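PDB 3DFI: pseudoaglycone deacetylase Dbv21 from Actinoplanes teichomyceticus, which probably removes the acetyl group from the sugar of the A40926 pseudoaglycone as a zinc-dependent deacetylase in glycopeptide antibiotic biosynthesis. Local coordinates for residues L150-I155 / W182-Y187; R218-M223 / N239-L244; L208-E213 / G256-T261; R9-S14 / S139-C144. All coordinates share one frame; numbering follows the deposited sequence.

Contact 1: residues L150-I155 / W182-Y187; sequences LTCVAI and WQDLPY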
# COMPACT_ATOMS: atom_id res chain seq x y z
N LEU A 150 -7.11 -2.09 6.01
CA LEU A 150 -6.32 -0.90 5.75
C LEU A 150 -6.19 -0.65 4.26
O LEU A 150 -6.02 -1.59 3.48
CB LEU A 150 -4.90 -1.02 6.36
CG LEU A 150 -4.86 -1.40 7.85
CD1 LEU A 150 -3.44 -1.76 8.27
CD2 LEU A 150 -5.40 -0.28 8.69
N THR A 151 -6.20 0.62 3.87
CA THR A 151 -5.75 0.99 2.54
C THR A 151 -5.16 2.41 2.57
O THR A 151 -5.10 3.02 3.62
CB THR A 151 -6.83 0.82 1.45
OG1 THR A 151 -6.20 0.90 0.16
CG2 THR A 151 -7.94 1.90 1.56
N CYS A 152 -4.71 2.90 1.43
CA CYS A 152 -4.01 4.18 1.37
C CYS A 152 -4.98 5.34 1.46
O CYS A 152 -6.10 5.25 1.01
CB CYS A 152 -3.23 4.28 0.05
SG CYS A 152 -4.31 4.14 -1.45
N VAL A 153 -4.53 6.47 2.00
CA VAL A 153 -5.35 7.68 1.97
C VAL A 153 -5.30 8.37 0.60
O VAL A 153 -6.12 9.22 0.30
CB VAL A 153 -4.99 8.66 3.13
CG1 VAL A 153 -3.80 9.52 2.80
CG2 VAL A 153 -6.20 9.56 3.50
N ALA A 154 -4.32 7.97 -0.23
CA ALA A 154 -4.09 8.50 -1.59
C ALA A 154 -3.50 9.93 -1.66
O ALA A 154 -3.82 10.72 -2.56
CB ALA A 154 -5.35 8.33 -2.52
N ILE A 155 -2.64 10.23 -0.69
CA ILE A 155 -1.69 11.32 -0.77
C ILE A 155 -0.78 11.02 -1.98
O ILE A 155 -0.34 9.88 -2.15
CB ILE A 155 -0.85 11.37 0.54
CG1 ILE A 155 -1.65 12.04 1.67
CG2 ILE A 155 0.49 12.10 0.32
CD1 ILE A 155 -1.05 11.80 3.06
N TRP A 182 -4.06 4.85 5.52
CA TRP A 182 -2.68 5.16 5.84
C TRP A 182 -2.08 6.35 5.07
O TRP A 182 -2.56 6.70 4.00
CB TRP A 182 -1.78 3.93 5.70
CG TRP A 182 -1.48 3.45 4.26
CD1 TRP A 182 -0.87 4.15 3.25
CD2 TRP A 182 -1.77 2.14 3.72
NE1 TRP A 182 -0.75 3.35 2.11
CE2 TRP A 182 -1.29 2.12 2.38
CE3 TRP A 182 -2.38 0.98 4.24
CZ2 TRP A 182 -1.42 0.99 1.54
CZ3 TRP A 182 -2.48 -0.15 3.42
CH2 TRP A 182 -2.02 -0.13 2.08
N GLN A 183 -1.02 6.93 5.62
CA GLN A 183 -0.29 8.02 4.99
C GLN A 183 0.69 7.38 4.00
O GLN A 183 1.64 6.70 4.44
CB GLN A 183 0.49 8.76 6.08
CG GLN A 183 1.18 10.07 5.67
CD GLN A 183 2.03 10.63 6.79
OE1 GLN A 183 2.90 9.90 7.29
NE2 GLN A 183 1.84 11.81 7.16
N ASP A 184 0.47 7.62 2.70
CA ASP A 184 1.26 7.00 1.62
C ASP A 184 2.72 7.40 1.76
O ASP A 184 2.99 8.57 1.89
CB ASP A 184 0.74 7.46 0.24
CG ASP A 184 -0.79 7.23 0.07
OD1 ASP A 184 -1.61 7.81 0.85
OD2 ASP A 184 -1.15 6.46 -0.85
N LEU A 185 3.65 6.44 1.68
CA LEU A 185 5.08 6.77 1.81
C LEU A 185 5.84 6.25 0.58
O LEU A 185 5.46 5.26 0.02
CB LEU A 185 5.66 6.21 3.11
CG LEU A 185 5.21 6.91 4.41
CD1 LEU A 185 5.63 6.12 5.67
CD2 LEU A 185 5.71 8.37 4.45
N PRO A 186 6.94 6.92 0.19
CA PRO A 186 7.55 8.09 0.83
C PRO A 186 6.88 9.41 0.47
O PRO A 186 7.28 10.47 0.96
CB PRO A 186 8.98 8.08 0.26
CG PRO A 186 8.83 7.48 -1.12
CD PRO A 186 7.69 6.48 -1.00
N TYR A 187 5.86 9.33 -0.37
CA TYR A 187 5.19 10.52 -0.92
C TYR A 187 4.87 11.62 0.11
O TYR A 187 5.14 12.79 -0.14
CB TYR A 187 4.00 10.09 -1.79
CG TYR A 187 4.40 8.86 -2.64
CD1 TYR A 187 5.38 8.99 -3.67
CD2 TYR A 187 3.89 7.58 -2.37
CE1 TYR A 187 5.81 7.89 -4.42
CE2 TYR A 187 4.30 6.47 -3.14
CZ TYR A 187 5.26 6.64 -4.16
OH TYR A 187 5.69 5.58 -4.94

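Contact 2: residues R218-M223 / N239-L244; sequences RKFQAM and NLFAKL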
# COMPACT_ATOMS: atom_id res chain seq x y z
N ARG A 218 12.59 -4.85 10.52
CA ARG A 218 11.91 -5.74 9.56
C ARG A 218 11.28 -4.99 8.39
O ARG A 218 11.34 -5.47 7.25
CB ARG A 218 10.89 -6.62 10.25
CG ARG A 218 11.53 -7.66 11.18
CD ARG A 218 10.44 -8.37 11.95
NE ARG A 218 9.82 -9.40 11.13
CZ ARG A 218 8.64 -9.95 11.35
NH1 ARG A 218 8.20 -10.89 10.53
NH2 ARG A 218 7.90 -9.57 12.38
N LYS A 219 10.69 -3.81 8.65
CA LYS A 219 10.15 -2.98 7.56
C LYS A 219 11.26 -2.62 6.53
O LYS A 219 11.06 -2.79 5.32
CB LYS A 219 9.55 -1.69 8.12
CG LYS A 219 9.00 -0.76 7.04
CD LYS A 219 8.60 0.62 7.57
CE LYS A 219 7.96 1.43 6.45
NZ LYS A 219 7.15 2.61 6.91
N PHE A 220 12.38 -2.09 7.00
CA PHE A 220 13.42 -1.56 6.13
C PHE A 220 14.05 -2.71 5.31
O PHE A 220 14.32 -2.56 4.11
CB PHE A 220 14.48 -0.78 6.94
CG PHE A 220 14.04 0.62 7.38
CD1 PHE A 220 14.99 1.53 7.88
CD2 PHE A 220 12.73 1.04 7.30
CE1 PHE A 220 14.61 2.81 8.29
CE2 PHE A 220 12.33 2.32 7.73
CZ PHE A 220 13.26 3.20 8.22
N GLN A 221 14.22 -3.86 5.94
CA GLN A 221 14.73 -5.05 5.26
C GLN A 221 13.77 -5.53 4.17
O GLN A 221 14.19 -5.84 3.06
CB GLN A 221 15.07 -6.15 6.27
CG GLN A 221 15.82 -7.34 5.68
CD GLN A 221 17.25 -7.01 5.23
OE1 GLN A 221 17.96 -6.24 5.88
NE2 GLN A 221 17.68 -7.63 4.13
N ALA A 222 12.48 -5.58 4.49
CA ALA A 222 11.45 -5.90 3.52
C ALA A 222 11.44 -4.95 2.32
O ALA A 222 11.29 -5.41 1.18
CB ALA A 222 10.06 -5.94 4.21
N MET A 223 11.59 -3.64 2.57
CA MET A 223 11.63 -2.63 1.49
C MET A 223 12.73 -2.86 0.44
O MET A 223 12.54 -2.55 -0.74
CB MET A 223 11.80 -1.22 2.07
CG MET A 223 10.55 -0.66 2.75
SD MET A 223 10.94 0.84 3.66
CE MET A 223 11.64 1.82 2.33
N ASN A 239 16.86 10.05 -0.06
CA ASN A 239 17.38 9.74 1.27
C ASN A 239 16.64 8.59 1.89
O ASN A 239 16.55 8.52 3.10
CB ASN A 239 17.37 11.02 2.21
N LEU A 240 16.17 7.64 1.06
CA LEU A 240 14.94 6.92 1.40
C LEU A 240 14.84 6.50 2.86
O LEU A 240 13.97 7.02 3.56
CB LEU A 240 14.63 5.75 0.44
CG LEU A 240 13.26 5.13 0.68
CD1 LEU A 240 12.15 6.19 0.53
CD2 LEU A 240 13.06 3.94 -0.25
N PHE A 241 15.73 5.63 3.33
CA PHE A 241 15.65 5.14 4.72
C PHE A 241 15.83 6.25 5.75
O PHE A 241 15.08 6.33 6.71
CB PHE A 241 16.63 3.99 4.96
CG PHE A 241 16.35 2.77 4.13
CD1 PHE A 241 17.26 2.34 3.18
CD2 PHE A 241 15.16 2.06 4.29
CE1 PHE A 241 16.99 1.21 2.40
CE2 PHE A 241 14.90 0.92 3.52
CZ PHE A 241 15.81 0.51 2.57
N ALA A 242 16.85 7.09 5.54
CA ALA A 242 17.02 8.32 6.33
C ALA A 242 15.76 9.21 6.28
O ALA A 242 15.24 9.64 7.33
CB ALA A 242 18.25 9.08 5.86
N LYS A 243 15.24 9.46 5.08
CA LYS A 243 14.06 10.29 4.88
C LYS A 243 12.87 9.74 5.68
O LYS A 243 12.15 10.51 6.35
CB LYS A 243 13.74 10.37 3.38
CG LYS A 243 12.65 11.37 2.98
CD LYS A 243 13.20 12.81 2.94
CE LYS A 243 12.09 13.83 2.63
NZ LYS A 243 12.48 15.25 2.89
N LEU A 244 12.68 8.43 5.64
CA LEU A 244 11.61 7.77 6.38
C LEU A 244 11.78 7.89 7.89
O LEU A 244 10.80 8.07 8.60
CB LEU A 244 11.46 6.30 5.97
CG LEU A 244 10.95 5.97 4.55
CD1 LEU A 244 10.68 4.46 4.40
CD2 LEU A 244 9.69 6.77 4.15

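Contact 3: residues L208-E213 / G256-T261; sequences LSFVDE and GYNETT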
# COMPACT_ATOMS: atom_id res chain seq x y z
N LEU A 208 -0.85 8.05 15.42
CA LEU A 208 0.47 7.47 15.27
C LEU A 208 0.51 6.06 15.84
O LEU A 208 0.21 5.85 17.02
CB LEU A 208 1.51 8.36 15.96
CG LEU A 208 2.17 9.56 15.25
CD1 LEU A 208 1.38 10.12 14.05
CD2 LEU A 208 2.44 10.66 16.26
N SER A 209 0.87 5.09 15.01
CA SER A 209 1.09 3.73 15.46
C SER A 209 2.59 3.52 15.70
O SER A 209 3.40 3.54 14.77
CB SER A 209 0.47 2.72 14.47
OG SER A 209 1.32 1.58 14.24
N PHE A 210 2.94 3.39 16.97
CA PHE A 210 4.33 3.20 17.39
C PHE A 210 4.71 1.74 17.34
O PHE A 210 3.88 0.86 17.63
CB PHE A 210 4.53 3.75 18.80
CG PHE A 210 4.50 5.24 18.86
CD1 PHE A 210 3.32 5.91 19.14
CD2 PHE A 210 5.66 5.97 18.63
CE1 PHE A 210 3.29 7.31 19.19
CE2 PHE A 210 5.64 7.36 18.67
CZ PHE A 210 4.45 8.03 18.96
N VAL A 211 5.96 1.49 16.96
CA VAL A 211 6.48 0.13 16.83
C VAL A 211 7.82 0.02 17.56
O VAL A 211 8.46 1.03 17.87
CB VAL A 211 6.62 -0.31 15.32
CG1 VAL A 211 5.29 -0.12 14.55
CG2 VAL A 211 7.77 0.42 14.63
N ASP A 212 8.24 -1.21 17.85
CA ASP A 212 9.51 -1.44 18.51
C ASP A 212 10.65 -1.50 17.47
O ASP A 212 10.39 -1.46 16.26
CB ASP A 212 9.45 -2.69 19.41
CG ASP A 212 9.24 -4.00 18.64
OD1 ASP A 212 8.92 -5.01 19.30
OD2 ASP A 212 9.41 -4.05 17.41
N GLU A 213 11.90 -1.58 17.92
CA GLU A 213 13.01 -1.52 16.97
C GLU A 213 13.04 -2.66 15.96
O GLU A 213 13.42 -2.46 14.82
CB GLU A 213 14.38 -1.30 17.64
CG GLU A 213 14.53 -1.82 19.05
CD GLU A 213 15.55 -1.02 19.85
OE1 GLU A 213 15.23 -0.64 21.01
OE2 GLU A 213 16.65 -0.75 19.33
N GLY A 256 10.52 7.05 19.00
CA GLY A 256 10.78 5.93 18.09
C GLY A 256 9.92 5.86 16.84
O GLY A 256 9.08 6.73 16.60
N TYR A 257 10.14 4.82 16.04
CA TYR A 257 9.50 4.68 14.73
C TYR A 257 7.98 4.52 14.81
O TYR A 257 7.44 3.86 15.70
CB TYR A 257 10.12 3.56 13.87
CG TYR A 257 9.76 3.73 12.42
CD1 TYR A 257 10.33 4.75 11.67
CD2 TYR A 257 8.79 2.91 11.82
CE1 TYR A 257 9.98 4.95 10.36
CE2 TYR A 257 8.43 3.11 10.49
CZ TYR A 257 9.03 4.13 9.77
OH TYR A 257 8.68 4.36 8.48
N ASN A 258 7.33 5.16 13.84
CA ASN A 258 5.89 5.27 13.80
C ASN A 258 5.38 5.56 12.38
O ASN A 258 6.10 6.08 11.52
CB ASN A 258 5.40 6.33 14.80
CG ASN A 258 5.93 7.71 14.50
OD1 ASN A 258 6.97 8.12 15.04
ND2 ASN A 258 5.25 8.42 13.63
N GLU A 259 4.12 5.20 12.18
CA GLU A 259 3.40 5.38 10.93
C GLU A 259 2.00 5.98 11.26
O GLU A 259 1.40 5.67 12.31
CB GLU A 259 3.29 4.02 10.21
CG GLU A 259 4.69 3.38 9.89
CD GLU A 259 4.62 1.93 9.42
OE1 GLU A 259 3.72 1.17 9.88
OE2 GLU A 259 5.47 1.54 8.58
N THR A 260 1.49 6.84 10.38
CA THR A 260 0.23 7.56 10.60
C THR A 260 -0.92 6.93 9.81
O THR A 260 -0.77 6.60 8.62
CB THR A 260 0.36 9.03 10.14
OG1 THR A 260 1.41 9.65 10.88
CG2 THR A 260 -0.92 9.81 10.36
N THR A 261 -2.06 6.78 10.47
CA THR A 261 -3.30 6.38 9.80
C THR A 261 -4.44 7.25 10.30
O THR A 261 -4.30 7.87 11.35
CB THR A 261 -3.66 4.90 10.01
OG1 THR A 261 -3.99 4.66 11.39
CG2 THR A 261 -2.53 3.96 9.58
O HOH W 1 11.02 1.72 17.34

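Contact 4: residues R9-S14 / S139-C144; sequences RILAIS and SMIAEC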
# COMPACT_ATOMS: atom_id res chain seq x y z
N ARG A 9 -6.95 -10.17 12.69
CA ARG A 9 -6.83 -10.50 11.26
C ARG A 9 -6.88 -9.22 10.45
O ARG A 9 -7.94 -8.62 10.29
CB ARG A 9 -7.94 -11.48 10.85
CG ARG A 9 -7.89 -12.84 11.58
CD ARG A 9 -9.01 -13.81 11.18
NE ARG A 9 -10.36 -13.28 11.45
CZ ARG A 9 -11.00 -13.40 12.62
NH1 ARG A 9 -10.44 -14.02 13.65
NH2 ARG A 9 -12.22 -12.89 12.75
N ILE A 10 -5.71 -8.77 9.97
CA ILE A 10 -5.60 -7.56 9.16
C ILE A 10 -5.57 -7.87 7.65
O ILE A 10 -4.78 -8.70 7.19
CB ILE A 10 -4.35 -6.72 9.53
CG1 ILE A 10 -4.40 -6.28 11.01
CG2 ILE A 10 -4.24 -5.49 8.62
CD1 ILE A 10 -3.07 -5.74 11.53
N LEU A 11 -6.44 -7.19 6.90
CA LEU A 11 -6.36 -7.21 5.45
C LEU A 11 -5.94 -5.82 4.96
O LEU A 11 -6.69 -4.86 5.08
CB LEU A 11 -7.70 -7.60 4.83
CG LEU A 11 -7.78 -7.68 3.30
CD1 LEU A 11 -6.79 -8.71 2.66
CD2 LEU A 11 -9.25 -7.98 2.91
N ALA A 12 -4.72 -5.73 4.43
CA ALA A 12 -4.27 -4.47 3.84
C ALA A 12 -4.46 -4.53 2.33
O ALA A 12 -4.12 -5.54 1.70
CB ALA A 12 -2.81 -4.21 4.20
N ILE A 13 -5.06 -3.48 1.77
CA ILE A 13 -5.29 -3.39 0.32
C ILE A 13 -4.29 -2.40 -0.28
O ILE A 13 -4.43 -1.18 -0.12
CB ILE A 13 -6.76 -2.95 -0.03
CG1 ILE A 13 -7.83 -3.69 0.80
CG2 ILE A 13 -7.04 -3.10 -1.55
CD1 ILE A 13 -7.97 -5.19 0.46
N SER A 14 -3.27 -2.94 -0.95
CA SER A 14 -2.20 -2.10 -1.53
C SER A 14 -2.55 -1.82 -3.01
O SER A 14 -2.92 -2.76 -3.73
CB SER A 14 -0.85 -2.82 -1.44
OG SER A 14 0.19 -2.00 -1.93
N SER A 139 -14.89 -9.93 -2.35
CA SER A 139 -14.56 -11.36 -2.42
C SER A 139 -13.38 -11.67 -1.49
O SER A 139 -13.40 -12.67 -0.78
CB SER A 139 -14.22 -11.77 -3.86
OG SER A 139 -15.33 -11.60 -4.70
N MET A 140 -12.37 -10.80 -1.49
CA MET A 140 -11.22 -10.96 -0.59
C MET A 140 -11.59 -10.86 0.92
O MET A 140 -11.11 -11.66 1.73
CB MET A 140 -10.09 -9.99 -0.98
CG MET A 140 -8.71 -10.39 -0.45
SD MET A 140 -7.99 -11.85 -1.30
CE MET A 140 -8.55 -13.24 -0.37
N ILE A 141 -12.46 -9.92 1.27
CA ILE A 141 -12.97 -9.81 2.66
C ILE A 141 -13.72 -11.06 3.12
O ILE A 141 -13.47 -11.58 4.20
CB ILE A 141 -13.85 -8.56 2.83
CG1 ILE A 141 -13.00 -7.29 2.64
CG2 ILE A 141 -14.61 -8.59 4.19
CD1 ILE A 141 -13.78 -6.00 2.60
N ALA A 142 -14.64 -11.55 2.28
CA ALA A 142 -15.37 -12.76 2.60
C ALA A 142 -14.39 -13.91 2.86
O ALA A 142 -14.53 -14.66 3.81
CB ALA A 142 -16.31 -13.10 1.45
N GLU A 143 -13.37 -14.00 2.01
CA GLU A 143 -12.40 -15.08 2.10
C GLU A 143 -11.46 -14.97 3.32
O GLU A 143 -11.19 -15.99 3.97
CB GLU A 143 -11.58 -15.12 0.81
CG GLU A 143 -10.88 -16.43 0.60
CD GLU A 143 -10.19 -16.50 -0.74
OE1 GLU A 143 -8.95 -16.34 -0.77
OE2 GLU A 143 -10.91 -16.70 -1.76
N CYS A 144 -10.99 -13.76 3.63
CA CYS A 144 -9.97 -13.58 4.67
C CYS A 144 -10.56 -13.29 6.07
O CYS A 144 -9.84 -13.32 7.07
CB CYS A 144 -8.97 -12.47 4.25
SG CYS A 144 -7.78 -12.97 2.93

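Contact 1: residues L150-I155 / W182-Y187
The backbone of W182 bonds T151 and V153, while its indole lies against L150, T151 and C152. W182 N bonds to T151 O at 2.8 Å, nearly straight (N-H...O 163°), and W182 O accepts V153 N, a parallel bridge centred on C152. W182 CG is wedged between the backbone N and the carbonyl carbon (chi1 72°); one indole face covers T151 C and C152 N. C152 CA sits over the five-membered ring, a CH-pi contact 3.5 Å from its centroid, while L150 CB packs on W182 CE3 at 3.9 Å. Q183 adds a light touch, CG against I155 CD1, and sends its OE1 to H247. D184 turns its carboxylate into the bend 153-155. D184 OD1 accepts I155 N at 3.0 Å, the donor standing above the carboxylate plane, and more weakly A154 N at 2.9 Å. D184 OD2 lies 3.1 Å from C152 CB and is hydrogen-bonded to H161 ND1. D184 is a second-shell residue, tying the zinc ligand H161 to the loop after strand 148-152. Y187 closes the segment near the zinc ion and its ligand D19. This is typical of the C-terminal strand ends of a Rossmann-like parallel sheet, where the PIG-L family places its metal site.

Contact 2: residues R218-M223 / N239-L244
F220 and F241 both turn CG anti to their own carbonyl carbon (chi1 -77° in F220), which sets each CG toward the facing helix. The two rings pass alongside each other, running opposite ways, centroids 5.1 Å apart and planes inclined by 40°, an oblique pair. F241 CD2 lies over one face of the F220 ring, displaced toward the rim, 3.6 Å from F220 CG. The far part of the F241 ring continues to the backbone of the other helix, with F241 CE2 3.6 Å from F220 O.

M223 bends at its last torsion, and its CE sits among F241, L240 and L244. M223 CE touches F241 CE2 at 3.6 Å and L240 CD2 at the same distance, and presses on L244 CD1 at 3.5 Å, tighter than usual for two carbons. The sulfur makes an oblique Met-aromatic contact, M223 SD 5.2 Å from the F241 centroid. The side chains that meet are all apolar, large groups spanning axes 11.7 Å apart.

The two helix segments run roughly antiparallel, at 148° between directions. Helix 213-223 rests on helix 19-33 through A222 and M223, and R218 reaches helix 71-86 through L86. Its K219 NZ is hydrogen-bonded to L22 O of helix 19-33. Helix 240-251 lies against the loop before helix 187-190, where L240 meets P186.

Contact 3: residues L208-E213 / G256-T261
The F210 ring carries N258 CB over one face, a CH-pi contact 4.2 Å from the ring centroid, and has G256 O at its edge. The Y257 ring is met edge-on, near its plane, by V211 CG2, which reaches Y257 CD2 at 3.9 Å, with E259 OE2 also at the edge. F210 and N258 share one side of the sheet with L208 and T260.

S209 and E259 form the hydrogen-bonded pair between these neighbours. S209 N meets E259 O at 2.8 Å, almost straight (175°) and nearly along the C=O axis; the return bond, E259 N to S209 O, is longer at 3.2 Å, its donor tilted from the carbonyl plane. V211 N adds a bond to Y257 O beyond the last bridge, and a water donates to V211 O while only weakly accepting from Y257 N. On the side of S209 and E259, S27 of helix 19-33 bonds both side chains and K219 is salt-bridged to E259. The arrangement is an antiparallel pair at the margin of a mixed alpha/beta sheet, joining outermost strand 201-210 to strand 258-266.

Contact 4: residues R9-S14 / S139-C144
L11 faces helix 126-144 and carries most of the packing, splitting its two methyls among three residues. L11 CD2 lies 3.8 Å from I141 CG1, the two side chains crossing at about a right angle. L11 CD1 meets M140 CG at 4.0 Å and, more loosely, C144 SG at 4.4 Å. The first torsion of L11 (chi1 -179°) sets CG anti to the backbone N, and the two methyls branch from there to the helix. At the N-terminal end of the strand, the aliphatic part of R9 passes the helix end, R9 CD 4.2 Å from C144 O, and this carbonyl lies at the edge of the guanidinium, near its plane. The firm polar hold on R9 comes from just past the helix, where D145 O accepts its NE.

Around this first shell, P146 also touches L11, F41 of strand 37-42 touches M140, and R175 and I177 touch I141. The strand itself is fixed by backbone bonds from R9 and L11 to L148 on one flank and from I10 to K37 and T39 on the other. Helix 126-144 lies nearly antiparallel to strand 9-14, at 160° and an axis separation of 9.9 Å, packed on a sheet face before the chain turns into neighbouring strand 148-152.

From the N terminus, strand 9-14 opens contact 4, which closes 125 residues later at helix 126-144. The chain then enters strand 148-152 and starts contact 1, closed at the end of strand 179-182, after one helix; strands 9-14 and 148-152 are neighbours, and L150 O and I13 N probably share a hydrogen bond. Contact 3 opens next, on outer strand 201-210, and encloses contact 2: helices 213-223 and 240-251 pair within the loop that strand 258-266 closes. L244 against Y257 joins those two, while L185 against L244 links contacts 1 and 2. Contacts 2 and 4 lie on opposite sides of the chain's centre.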